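Local coordinates for thiaminase-I (Naegleria gruberi, PDB 4HCW), which belongs to the thiaminase I family, whose fold resembles that of periplasmic solute-binding proteins, with two lobes of mixed helix and sheet, at residues L298-P303 and N317-L322; V292-G297 and I309-K314. All coordinates share one frame; numbering follows the deposited sequence.

Interaction 1: residues L298-P303 and N317-L322; sequences LGLTLP and NFYAQL
The branched end of L300 packs against two aromatic rings, F318 and Y319. Its CD1 sits over the centre of the F318 ring, 4.3 Å from the centroid, as a CH-pi contact. Its CD2 reaches F318 CD2 at 3.7 Å. The same methyl also meets Y319 CE1 at 3.8 Å, approaching that ring obliquely. F318 points from its CA at segment 298-303, with CG anti to the backbone N (chi1 -179°). L302 CD2 is 3.5 Å from Y319 CE2 and 3.7 Å from L322 CD1, and the L302 and L322 side chains cross at about a right angle. P303 adds its CD at the edge of the Y319 ring, near the ring plane.

The segment 298-303 takes the chain from helix 290-298 to the short strand 302-303. The turn fits a Schellman motif: T301 N probably bonds to L296 O, and L300 N pairs with G297 O. L300 is the C-prime residue, and its positive phi (56°) turns the chain out of the helix. L302 then pairs through its backbone with L118 of strand 110-125, so the contact packs a short strand of the mixed sheet against helix 317-328. V249 and F122 extend the apolar region around F318 and L322.

At the polar edge, Y319 reaches past the leucines to the backbone of this turn. Its OH donates a hydrogen bond to T301 O, 2.5 Å away. The carbonyl oxygen lies at the edge of the Y319 ring, in the ring plane. Seen from the carbonyl, the hydroxyl lies 51° out of the peptide plane. The bond ties the tip of a buried tyrosine to the main chain just after the helix end. The next carbonyl back, L300 O, is hydrogen-bonded to S232 OG.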
# COMPACT_ATOMS: atom_id res chain seq x y z
N LEU A 298 -14.32 4.20 6.21
CA LEU A 298 -14.34 4.16 7.67
C LEU A 298 -12.98 3.76 8.22
O LEU A 298 -12.63 4.09 9.35
CB LEU A 298 -15.42 3.20 8.17
CG LEU A 298 -16.85 3.51 7.74
CD1 LEU A 298 -17.82 2.48 8.31
CD2 LEU A 298 -17.25 4.91 8.17
N GLY A 299 -12.21 3.04 7.41
CA GLY A 299 -10.89 2.59 7.82
C GLY A 299 -9.78 3.38 7.15
O GLY A 299 -8.61 3.01 7.24
N LEU A 300 -10.16 4.47 6.48
CA LEU A 300 -9.22 5.32 5.75
C LEU A 300 -8.40 4.55 4.72
O LEU A 300 -7.25 4.89 4.45
CB LEU A 300 -8.30 6.08 6.71
CG LEU A 300 -8.96 7.18 7.54
CD1 LEU A 300 -7.93 7.93 8.36
CD2 LEU A 300 -9.72 8.15 6.64
N THR A 301 -9.00 3.51 4.16
CA THR A 301 -8.37 2.74 3.10
C THR A 301 -8.63 3.44 1.77
O THR A 301 -9.75 3.90 1.52
CB THR A 301 -8.90 1.30 3.05
OG1 THR A 301 -8.73 0.68 4.34
CG2 THR A 301 -8.15 0.48 2.01
N LEU A 302 -7.61 3.52 0.93
CA LEU A 302 -7.73 4.25 -0.33
C LEU A 302 -8.01 3.32 -1.50
O LEU A 302 -7.27 2.36 -1.72
CB LEU A 302 -6.46 5.05 -0.60
CG LEU A 302 -5.85 5.82 0.57
CD1 LEU A 302 -4.59 6.54 0.13
CD2 LEU A 302 -6.86 6.79 1.15
N PRO A 303 -9.09 3.59 -2.24
CA PRO A 303 -9.34 2.89 -3.51
C PRO A 303 -8.27 3.27 -4.53
O PRO A 303 -7.64 4.32 -4.38
CB PRO A 303 -10.71 3.43 -3.94
CG PRO A 303 -11.34 3.93 -2.68
CD PRO A 303 -10.21 4.47 -1.87
N ASN A 317 -12.60 15.35 4.06
CA ASN A 317 -11.50 16.28 3.80
C ASN A 317 -10.17 15.55 3.67
O ASN A 317 -9.29 15.97 2.91
CB ASN A 317 -11.43 17.34 4.89
CG ASN A 317 -10.26 18.29 4.70
OD1 ASN A 317 -9.24 18.18 5.38
ND2 ASN A 317 -10.41 19.24 3.78
N PHE A 318 -10.03 14.46 4.41
CA PHE A 318 -8.83 13.62 4.36
C PHE A 318 -8.62 13.08 2.95
O PHE A 318 -7.54 13.23 2.37
CB PHE A 318 -8.95 12.47 5.35
CG PHE A 318 -7.74 11.57 5.39
CD1 PHE A 318 -6.67 11.86 6.22
CD2 PHE A 318 -7.68 10.43 4.61
CE1 PHE A 318 -5.56 11.03 6.26
CE2 PHE A 318 -6.58 9.60 4.64
CZ PHE A 318 -5.52 9.90 5.47
N TYR A 319 -9.65 12.46 2.39
CA TYR A 319 -9.59 11.91 1.04
C TYR A 319 -9.43 13.00 -0.00
O TYR A 319 -8.90 12.76 -1.09
CB TYR A 319 -10.84 11.08 0.74
CG TYR A 319 -10.81 9.68 1.31
CD1 TYR A 319 -11.21 9.43 2.61
CD2 TYR A 319 -10.37 8.61 0.54
CE1 TYR A 319 -11.17 8.15 3.14
CE2 TYR A 319 -10.34 7.33 1.05
CZ TYR A 319 -10.74 7.10 2.35
OH TYR A 319 -10.70 5.83 2.86
N ALA A 320 -9.88 14.21 0.33
CA ALA A 320 -9.81 15.34 -0.59
C ALA A 320 -8.36 15.75 -0.84
O ALA A 320 -7.98 16.01 -1.98
CB ALA A 320 -10.61 16.51 -0.05
N GLN A 321 -7.57 15.82 0.22
CA GLN A 321 -6.17 16.22 0.12
C GLN A 321 -5.36 15.22 -0.70
O GLN A 321 -4.49 15.60 -1.49
CB GLN A 321 -5.55 16.37 1.51
CG GLN A 321 -6.21 17.44 2.37
CD GLN A 321 -5.53 17.60 3.71
OE1 GLN A 321 -4.47 17.02 3.96
NE2 GLN A 321 -6.13 18.39 4.59
N LEU A 322 -5.65 13.93 -0.51
CA LEU A 322 -4.93 12.88 -1.22
C LEU A 322 -5.28 12.86 -2.70
O LEU A 322 -4.44 12.50 -3.53
CB LEU A 322 -5.23 11.51 -0.59
CG LEU A 322 -4.81 11.39 0.88
CD1 LEU A 322 -5.07 9.98 1.40
CD2 LEU A 322 -3.36 11.77 1.06

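Interaction 2: residues V292-G297 and I309-K314; sequences VLDLLG and IAHLAK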
# COMPACT_ATOMS: atom_id res chain seq x y z
N VAL A 292 -19.22 -0.97 -0.14
CA VAL A 292 -17.85 -1.41 0.11
C VAL A 292 -16.93 -0.19 0.18
O VAL A 292 -16.06 -0.11 1.06
CB VAL A 292 -17.35 -2.37 -0.98
CG1 VAL A 292 -15.90 -2.76 -0.74
CG2 VAL A 292 -18.24 -3.61 -1.04
N LEU A 293 -17.13 0.75 -0.74
CA LEU A 293 -16.34 1.98 -0.76
C LEU A 293 -16.54 2.78 0.52
O LEU A 293 -15.59 3.31 1.09
CB LEU A 293 -16.70 2.83 -1.98
CG LEU A 293 -16.36 2.25 -3.35
CD1 LEU A 293 -16.72 3.23 -4.45
CD2 LEU A 293 -14.89 1.87 -3.43
N ASP A 294 -17.79 2.88 0.98
CA ASP A 294 -18.10 3.61 2.20
C ASP A 294 -17.47 2.96 3.42
O ASP A 294 -17.00 3.65 4.33
CB ASP A 294 -19.62 3.74 2.39
CG ASP A 294 -20.25 4.72 1.42
OD1 ASP A 294 -19.58 5.70 1.03
OD2 ASP A 294 -21.43 4.51 1.04
N LEU A 295 -17.45 1.63 3.43
CA LEU A 295 -16.82 0.89 4.52
C LEU A 295 -15.31 1.08 4.51
O LEU A 295 -14.68 1.18 5.56
CB LEU A 295 -17.17 -0.59 4.43
CG LEU A 295 -18.59 -0.98 4.85
CD1 LEU A 295 -18.88 -2.42 4.48
CD2 LEU A 295 -18.79 -0.76 6.34
N LEU A 296 -14.73 1.14 3.31
CA LEU A 296 -13.31 1.42 3.16
C LEU A 296 -12.98 2.80 3.70
O LEU A 296 -11.90 3.02 4.26
CB LEU A 296 -12.89 1.33 1.69
CG LEU A 296 -12.81 -0.07 1.07
CD1 LEU A 296 -12.50 0.02 -0.41
CD2 LEU A 296 -11.75 -0.90 1.79
N GLY A 297 -13.91 3.73 3.55
CA GLY A 297 -13.74 5.09 4.04
C GLY A 297 -13.69 5.16 5.55
O GLY A 297 -13.09 6.07 6.11
N ILE A 309 -11.83 7.13 -5.40
CA ILE A 309 -11.28 8.23 -4.63
C ILE A 309 -12.26 9.41 -4.62
O ILE A 309 -12.48 10.03 -3.58
CB ILE A 309 -9.92 8.70 -5.18
CG1 ILE A 309 -8.92 7.54 -5.17
CG2 ILE A 309 -9.39 9.87 -4.38
CD1 ILE A 309 -7.56 7.91 -5.72
N ALA A 310 -12.84 9.69 -5.78
CA ALA A 310 -13.81 10.77 -5.91
C ALA A 310 -15.02 10.54 -5.01
O ALA A 310 -15.51 11.46 -4.37
CB ALA A 310 -14.24 10.93 -7.35
N HIS A 311 -15.49 9.29 -4.98
CA HIS A 311 -16.65 8.92 -4.18
C HIS A 311 -16.46 9.20 -2.69
O HIS A 311 -17.39 9.61 -2.00
CB HIS A 311 -16.98 7.44 -4.39
CG HIS A 311 -18.08 6.93 -3.50
ND1 HIS A 311 -19.41 7.16 -3.76
CD2 HIS A 311 -18.04 6.22 -2.35
CE1 HIS A 311 -20.14 6.60 -2.81
NE2 HIS A 311 -19.33 6.03 -1.94
N LEU A 312 -15.24 8.98 -2.20
CA LEU A 312 -14.95 9.16 -0.79
C LEU A 312 -14.49 10.58 -0.48
O LEU A 312 -14.47 10.99 0.68
CB LEU A 312 -13.90 8.15 -0.33
CG LEU A 312 -14.34 6.69 -0.43
CD1 LEU A 312 -13.25 5.74 0.04
CD2 LEU A 312 -15.62 6.46 0.36
N ALA A 313 -14.13 11.33 -1.52
CA ALA A 313 -13.68 12.70 -1.35
C ALA A 313 -14.86 13.66 -1.22
O ALA A 313 -14.69 14.80 -0.78
CB ALA A 313 -12.79 13.11 -2.52
N LYS A 314 -16.04 13.20 -1.59
CA LYS A 314 -17.24 14.03 -1.57
C LYS A 314 -17.72 14.35 -0.16
O LYS A 314 -18.52 15.26 0.04
CB LYS A 314 -18.37 13.37 -2.37
CG LYS A 314 -18.10 13.25 -3.86
CD LYS A 314 -19.21 12.49 -4.56
CE LYS A 314 -18.94 12.36 -6.05
NZ LYS A 314 -20.03 11.61 -6.74
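The imidazole of H311 lies obliquely against L293, with its CD2 3.7 Å from L293 CB and 3.9 Å from L293 CD1. H311 points at helix 290-298 from its CA, and CG is anti to the backbone N (chi1 174°). L312, the next residue, covers the backbone of that helix. Its CD2 lies 3.2 Å from L293 O, an oxygen already bonded to G297 N within the helix. Its CD1 packs on G297 CA at 4.1 Å, where no side chain intervenes. The two short helical segments are 9.9 Å apart at the axes and cross at -63°. They belong to successive helices joined through strand 302-303.

On the more exposed side, H311 NE2 donates a hydrogen bond to D294 OD1 at 3.0 Å. The N-H...O angle is 141°, so the bond is bent. NE2 meets the oxygen from above the carboxylate plane, and the oxygen is somewhat tilted from the ring plane. The geometry of this His-carboxylate pair is consistent with a proton on NE2, and the nearby carboxylate would probably favour the doubly protonated, positively charged imidazole.

How the interactions relate
Both interactions fasten the chain between residues 290 and 303 to the helices that follow it. Interaction 1 is fully buried and joins strand 302-303 and the turn before it to helix 317-328. Interaction 2 lies farther from the chain's centre, is only partly buried, and joins helix 290-298 to helix 306-313. Their chemistry follows this difference. The inner contact is mostly leucine on aromatic rings, with a hydroxyl bonded to a main-chain oxygen. The outer one combines leucine packing with a bond between two ionisable side chains. They meet where helix 290-298 ends: Y319 CE2 is 3.5 Å from L312 CD1, and Y319 OH packs on G297 CA.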